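Local coordinates for gdp-l-fucose synthetase (Naegleria fowleri, PDB 6AQZ), which probably catalyses the NADPH-dependent epimerisation and reduction that yield GDP-L-fucose, and binds NADP, at residues N109-Y117 and L165-A176. Numbering follows the deposited sequence.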
ATOM      1  N   ASN A 109       1.871  -1.108 -11.592  1.00 44.35           N
ATOM      2  CA  ASN A 109       2.703  -2.122 -10.936  1.00 38.59           C
ATOM      3  C   ASN A 109       1.981  -3.461 -10.815  1.00 42.10           C
ATOM      4  O   ASN A 109       2.555  -4.512 -11.123  1.00 39.98           O
ATOM      5  CB  ASN A 109       3.185  -1.610  -9.587  1.00 33.12           C
ATOM      6  CG  ASN A 109       4.198  -0.513  -9.741  1.00 35.58           C
ATOM      7  OD1 ASN A 109       4.884  -0.460 -10.757  1.00 43.13           O
ATOM      8  ND2 ASN A 109       4.304   0.372  -8.756  1.00 32.21           N
ATOM      9  N   ASN A 110       0.719  -3.446 -10.382  1.00 37.34           N
ATOM     10  CA  ASN A 110      -0.040  -4.694 -10.313  1.00 39.41           C
ATOM     11  C   ASN A 110      -0.118  -5.371 -11.686  1.00 44.43           C
ATOM     12  O   ASN A 110       0.103  -6.586 -11.802  1.00 42.51           O
ATOM     13  CB  ASN A 110      -1.441  -4.433  -9.721  1.00 30.97           C
ATOM     14  CG  ASN A 110      -1.383  -4.066  -8.220  1.00 36.26           C
ATOM     15  OD1 ASN A 110      -0.356  -4.275  -7.552  1.00 35.47           O
ATOM     16  ND2 ASN A 110      -2.463  -3.467  -7.707  1.00 30.53           N
ATOM     17  N   ASN A 111      -0.401  -4.601 -12.745  1.00 37.41           N
ATOM     18  CA  ASN A 111      -0.538  -5.211 -14.065  1.00 40.23           C
ATOM     19  C   ASN A 111       0.766  -5.858 -14.518  1.00 42.44           C
ATOM     20  O   ASN A 111       0.767  -6.999 -14.989  1.00 45.85           O
ATOM     21  CB  ASN A 111      -1.014  -4.181 -15.084  1.00 34.54           C
ATOM     22  CG  ASN A 111      -2.394  -3.673 -14.773  1.00 43.61           C
ATOM     23  OD1 ASN A 111      -3.140  -4.294 -13.993  1.00 47.88           O
ATOM     24  ND2 ASN A 111      -2.747  -2.519 -15.359  1.00 39.68           N
ATOM     25  N   ILE A 112       1.889  -5.137 -14.383  1.00 41.93           N
ATOM     26  CA  ILE A 112       3.155  -5.599 -14.953  1.00 40.84           C
ATOM     27  C   ILE A 112       3.646  -6.861 -14.240  1.00 43.56           C
ATOM     28  O   ILE A 112       4.006  -7.855 -14.886  1.00 43.60           O
ATOM     29  CB  ILE A 112       4.212  -4.474 -14.922  1.00 42.66           C
ATOM     30  CG1 ILE A 112       3.838  -3.365 -15.901  1.00 42.59           C
ATOM     31  CG2 ILE A 112       5.569  -4.994 -15.367  1.00 43.19           C
ATOM     32  CD1 ILE A 112       3.973  -3.798 -17.332  1.00 50.78           C
ATOM     33  N   LEU A 113       3.660  -6.850 -12.903  1.00 45.76           N
ATOM     34  CA  LEU A 113       4.107  -8.042 -12.164  1.00 48.23           C
ATOM     35  C   LEU A 113       3.169  -9.217 -12.396  1.00 46.56           C
ATOM     36  O   LEU A 113       3.614 -10.358 -12.508  1.00 48.69           O
ATOM     37  CB  LEU A 113       4.229  -7.770 -10.663  1.00 43.83           C
ATOM     38  CG  LEU A 113       5.644  -7.314 -10.237  1.00 41.54           C
ATOM     39  CD1 LEU A 113       6.098  -6.098 -11.046  1.00 39.48           C
ATOM     40  CD2 LEU A 113       5.729  -7.016  -8.748  1.00 37.79           C
ATOM     41  N   THR A 114       1.866  -8.962 -12.473  1.00 43.47           N
ATOM     42  CA  THR A 114       0.942 -10.044 -12.795  1.00 43.38           C
ATOM     43  C   THR A 114       1.218 -10.611 -14.184  1.00 48.88           C
ATOM     44  O   THR A 114       1.247 -11.829 -14.369  1.00 54.98           O
ATOM     45  CB  THR A 114      -0.507  -9.569 -12.650  1.00 43.67           C
ATOM     46  OG1 THR A 114      -0.768  -9.252 -11.275  1.00 42.32           O
ATOM     47  CG2 THR A 114      -1.467 -10.652 -13.067  1.00 40.19           C
ATOM     48  N   CYS A 115       1.435  -9.750 -15.174  1.00 47.28           N
ATOM     49  CA  CYS A 115       1.824 -10.265 -16.480  1.00 50.60           C
ATOM     50  C   CYS A 115       3.141 -11.024 -16.400  1.00 51.12           C
ATOM     51  O   CYS A 115       3.338 -12.018 -17.107  1.00 55.79           O
ATOM     52  CB  CYS A 115       1.944  -9.127 -17.493  1.00 52.11           C
ATOM     53  SG  CYS A 115       0.384  -8.562 -18.093  1.00 58.41           S
ATOM     54  N   CYS A 116       4.074 -10.548 -15.578  1.00 47.30           N
ATOM     55  CA  CYS A 116       5.354 -11.231 -15.478  1.00 53.00           C
ATOM     56  C   CYS A 116       5.166 -12.651 -14.992  1.00 53.28           C
ATOM     57  O   CYS A 116       5.803 -13.582 -15.497  1.00 55.11           O
ATOM     58  CB  CYS A 116       6.297 -10.470 -14.553  1.00 50.22           C
ATOM     59  SG  CYS A 116       6.922  -9.007 -15.298  1.00 44.93           S
ATOM     60  N   TYR A 117       4.289 -12.831 -14.012  1.00 54.98           N
ATOM     61  CA  TYR A 117       4.053 -14.156 -13.467  1.00 52.95           C
ATOM     62  C   TYR A 117       3.287 -15.028 -14.455  1.00 54.45           C
ATOM     63  O   TYR A 117       3.698 -16.157 -14.752  1.00 54.92           O
ATOM     64  CB  TYR A 117       3.296 -14.041 -12.150  1.00 47.97           C
ATOM     65  CG  TYR A 117       3.275 -15.348 -11.445  1.00 48.03           C
ATOM     66  CD1 TYR A 117       4.393 -15.792 -10.762  1.00 47.02           C
ATOM     67  CD2 TYR A 117       2.162 -16.181 -11.519  1.00 58.14           C
ATOM     68  CE1 TYR A 117       4.395 -17.035 -10.124  1.00 56.93           C
ATOM     69  CE2 TYR A 117       2.149 -17.417 -10.881  1.00 60.62           C
ATOM     70  CZ  TYR A 117       3.274 -17.838 -10.193  1.00 60.31           C
ATOM     71  OH  TYR A 117       3.276 -19.059  -9.569  1.00 63.87           O
ATOM     72  N   LEU A 165       4.929  -2.166  -4.625  1.00 37.40           N
ATOM     73  CA  LEU A 165       5.610  -2.862  -5.717  1.00 36.78           C
ATOM     74  C   LEU A 165       6.627  -3.861  -5.167  1.00 38.41           C
ATOM     75  O   LEU A 165       6.716  -5.000  -5.646  1.00 35.98           O
ATOM     76  CB  LEU A 165       6.266  -1.842  -6.666  1.00 28.58           C
ATOM     77  CG  LEU A 165       7.341  -2.210  -7.715  1.00 36.06           C
ATOM     78  CD1 LEU A 165       6.844  -3.277  -8.678  1.00 29.31           C
ATOM     79  CD2 LEU A 165       7.756  -0.946  -8.531  1.00 31.01           C
ATOM     80  N   ASP A 166       7.386  -3.446  -4.155  1.00 37.22           N
ATOM     81  CA  ASP A 166       8.289  -4.357  -3.475  1.00 37.39           C
ATOM     82  C   ASP A 166       7.524  -5.516  -2.840  1.00 40.56           C
ATOM     83  O   ASP A 166       7.915  -6.686  -3.002  1.00 38.03           O
ATOM     84  CB  ASP A 166       9.104  -3.595  -2.428  1.00 40.54           C
ATOM     85  CG  ASP A 166       9.864  -4.539  -1.481  1.00 43.34           C
ATOM     86  OD1 ASP A 166      10.738  -5.278  -1.962  1.00 46.67           O
ATOM     87  OD2 ASP A 166       9.597  -4.535  -0.255  1.00 49.97           O
ATOM     88  N   MET A 167       6.421  -5.216  -2.119  1.00 39.52           N
ATOM     89  CA  MET A 167       5.663  -6.291  -1.461  1.00 36.37           C
ATOM     90  C   MET A 167       5.050  -7.231  -2.486  1.00 36.96           C
ATOM     91  O   MET A 167       5.132  -8.452  -2.336  1.00 43.19           O
ATOM     92  CB  MET A 167       4.555  -5.755  -0.547  1.00 28.70           C
ATOM     93  CG  MET A 167       5.016  -5.081   0.741  1.00 28.62           C
ATOM     94  SD  MET A 167       6.176  -6.093   1.703  1.00 43.30           S
ATOM     95  CE  MET A 167       5.228  -7.596   2.000  1.00 32.22           C
ATOM     96  N   LEU A 168       4.481  -6.686  -3.565  1.00 36.67           N
ATOM     97  CA  LEU A 168       3.849  -7.553  -4.552  1.00 37.97           C
ATOM     98  C   LEU A 168       4.846  -8.543  -5.143  1.00 33.96           C
ATOM     99  O   LEU A 168       4.491  -9.698  -5.412  1.00 43.91           O
ATOM    100  CB  LEU A 168       3.206  -6.716  -5.664  1.00 41.87           C
ATOM    101  CG  LEU A 168       2.460  -7.598  -6.681  1.00 41.94           C
ATOM    102  CD1 LEU A 168       1.469  -8.543  -5.988  1.00 39.17           C
ATOM    103  CD2 LEU A 168       1.767  -6.738  -7.750  1.00 45.11           C
ATOM    104  N   GLY A 169       6.104  -8.116  -5.330  1.00 36.11           N
ATOM    105  CA  GLY A 169       7.139  -9.032  -5.793  1.00 29.16           C
ATOM    106  C   GLY A 169       7.408 -10.150  -4.796  1.00 41.47           C
ATOM    107  O   GLY A 169       7.619 -11.307  -5.174  1.00 44.51           O
ATOM    108  N   ARG A 170       7.456  -9.810  -3.507  1.00 34.77           N
ATOM    109  CA  ARG A 170       7.679 -10.848  -2.511  1.00 39.71           C
ATOM    110  C   ARG A 170       6.538 -11.860  -2.528  1.00 43.56           C
ATOM    111  O   ARG A 170       6.769 -13.074  -2.483  1.00 43.82           O
ATOM    112  CB  ARG A 170       7.827 -10.214  -1.131  1.00 38.55           C
ATOM    113  CG  ARG A 170       8.938  -9.184  -1.039  1.00 37.26           C
ATOM    114  CD  ARG A 170       8.872  -8.498   0.320  1.00 42.08           C
ATOM    115  NE  ARG A 170       9.814  -7.398   0.424  1.00 49.81           N
ATOM    116  CZ  ARG A 170      11.016  -7.483   0.982  1.00 54.78           C
ATOM    117  NH1 ARG A 170      11.434  -8.649   1.521  1.00 52.23           N
ATOM    118  NH2 ARG A 170      11.783  -6.395   1.026  1.00 47.76           N
ATOM    119  N   TRP A 171       5.306 -11.368  -2.669  1.00 41.91           N
ATOM    120  CA  TRP A 171       4.139 -12.239  -2.699  1.00 43.68           C
ATOM    121  C   TRP A 171       4.125 -13.096  -3.964  1.00 41.38           C
ATOM    122  O   TRP A 171       3.769 -14.276  -3.912  1.00 48.94           O
ATOM    123  CB  TRP A 171       2.874 -11.384  -2.594  1.00 43.41           C
ATOM    124  CG  TRP A 171       2.771 -10.679  -1.282  1.00 40.71           C
ATOM    125  CD1 TRP A 171       3.219 -11.141  -0.076  1.00 40.13           C
ATOM    126  CD2 TRP A 171       2.211  -9.377  -1.029  1.00 42.05           C
ATOM    127  NE1 TRP A 171       2.958 -10.223   0.907  1.00 43.52           N
ATOM    128  CE2 TRP A 171       2.338  -9.133   0.357  1.00 43.17           C
ATOM    129  CE3 TRP A 171       1.619  -8.399  -1.837  1.00 48.52           C
ATOM    130  CZ2 TRP A 171       1.884  -7.962   0.958  1.00 43.82           C
ATOM    131  CZ3 TRP A 171       1.176  -7.230  -1.240  1.00 49.21           C
ATOM    132  CH2 TRP A 171       1.312  -7.021   0.146  1.00 47.45           C
ATOM    133  N   TYR A 172       4.547 -12.540  -5.104  1.00 40.56           N
ATOM    134  CA  TYR A 172       4.626 -13.379  -6.298  1.00 39.52           C
ATOM    135  C   TYR A 172       5.759 -14.397  -6.198  1.00 41.91           C
ATOM    136  O   TYR A 172       5.649 -15.482  -6.774  1.00 41.51           O
ATOM    137  CB  TYR A 172       4.787 -12.547  -7.579  1.00 42.07           C
ATOM    138  CG  TYR A 172       3.462 -12.224  -8.236  1.00 43.44           C
ATOM    139  CD1 TYR A 172       2.554 -13.236  -8.534  1.00 39.19           C
ATOM    140  CD2 TYR A 172       3.126 -10.910  -8.581  1.00 38.05           C
ATOM    141  CE1 TYR A 172       1.351 -12.950  -9.134  1.00 41.22           C
ATOM    142  CE2 TYR A 172       1.921 -10.616  -9.186  1.00 35.39           C
ATOM    143  CZ  TYR A 172       1.049 -11.637  -9.465  1.00 41.06           C
ATOM    144  OH  TYR A 172      -0.143 -11.340 -10.063  1.00 46.79           O
ATOM    145  N   ASN A 173       6.846 -14.083  -5.477  1.00 40.17           N
ATOM    146  CA  ASN A 173       7.847 -15.118  -5.220  1.00 36.76           C
ATOM    147  C   ASN A 173       7.245 -16.249  -4.396  1.00 40.11           C
ATOM    148  O   ASN A 173       7.477 -17.427  -4.697  1.00 48.94           O
ATOM    149  CB  ASN A 173       9.082 -14.537  -4.519  1.00 39.48           C
ATOM    150  CG  ASN A 173       9.933 -13.628  -5.451  1.00 43.25           C
ATOM    151  OD1 ASN A 173       9.955 -13.807  -6.673  1.00 48.10           O
ATOM    152  ND2 ASN A 173      10.631 -12.654  -4.859  1.00 36.29           N
ATOM    153  N   GLU A 174       6.425 -15.915  -3.382  1.00 47.04           N
ATOM    154  CA  GLU A 174       5.759 -16.956  -2.583  1.00 51.26           C
ATOM    155  C   GLU A 174       4.875 -17.829  -3.455  1.00 46.08           C
ATOM    156  O   GLU A 174       4.886 -19.055  -3.330  1.00 55.39           O
ATOM    157  CB  GLU A 174       4.920 -16.352  -1.458  1.00 56.34           C
ATOM    158  CG  GLU A 174       5.682 -15.802  -0.270  1.00 62.48           C
ATOM    159  CD  GLU A 174       4.742 -15.293   0.815  1.00 74.73           C
ATOM    160  OE1 GLU A 174       3.688 -15.930   1.055  1.00 80.50           O
ATOM    161  OE2 GLU A 174       5.037 -14.227   1.401  1.00 80.00           O
ATOM    162  N   LYS A 175       4.116 -17.217  -4.365  1.00 47.19           N
ATOM    163  CA  LYS A 175       3.285 -18.017  -5.257  1.00 50.08           C
ATOM    164  C   LYS A 175       4.142 -18.893  -6.176  1.00 53.37           C
ATOM    165  O   LYS A 175       3.840 -20.076  -6.372  1.00 56.92           O
ATOM    166  CB  LYS A 175       2.359 -17.103  -6.058  1.00 46.88           C
ATOM    167  CG  LYS A 175       1.372 -17.848  -6.933  1.00 53.73           C
ATOM    168  CD  LYS A 175       0.462 -16.884  -7.675  1.00 54.20           C
ATOM    169  CE  LYS A 175      -0.575 -17.613  -8.495  1.00 64.70           C
ATOM    170  NZ  LYS A 175      -1.579 -16.682  -9.072  1.00 72.57           N
ATOM    171  N   ALA A 176       5.235 -18.345  -6.727  1.00 55.55           N
ATOM    172  CA  ALA A 176       6.078 -19.139  -7.622  1.00 56.63           C
ATOM    173  C   ALA A 176       6.665 -20.343  -6.900  1.00 56.52           C
ATOM    174  O   ALA A 176       6.667 -21.456  -7.432  1.00 58.56           O
ATOM    175  CB  ALA A 176       7.189 -18.282  -8.233  1.00 49.28           C
TER
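Leu113 is the knob of this helix pair, its side chain seated in a hole formed by Leu165, Leu168, Gly169 and Tyr172. One branch, CD1, meets Leu165 CD1 at 3.8 Å; the other, CD2, reaches the helix backbone, 3.6 Å from Gly169 N. A helical turn on, Tyr117 and Tyr172 lie with ring planes nearly parallel (18°) but slid apart, so they barely overlap. What rests on the Tyr172 face is Tyr117 CB, a CH-pi contact 4.0 Å from the ring centroid. A chi1 of -169° turns the Tyr117 ring away from its own amide N and across to the second helix, where its CE1 edge meets Ala176 CB at 3.6 Å and the extended Lys175 chain runs obliquely past CE2. A very short hydrogen bond, 2.5 Å, joins Tyr172 OH and Thr114 OG1, which lies at the ring edge, in plane.

Segments 109-117 and 165-176, parts of helices 98-118 and 156-179, run nearly parallel, their axes at 22°, and pack on one side of the Rossmann-type sheet; Leu113 and Leu165 both touch His83 and Ser126 on its strands. Asn109 crosses Leu165 at about a right angle, its ND2 3.6 Å from Leu165 CB, while its OD1 is hydrogen-bonded to His83. Beyond, Asn110 OD1 sits 3.3 Å from Leu168 CD2 and accepts a hydrogen bond from NE1 of Trp102 of the second subunit, whose Val99 also packs on Tyr172.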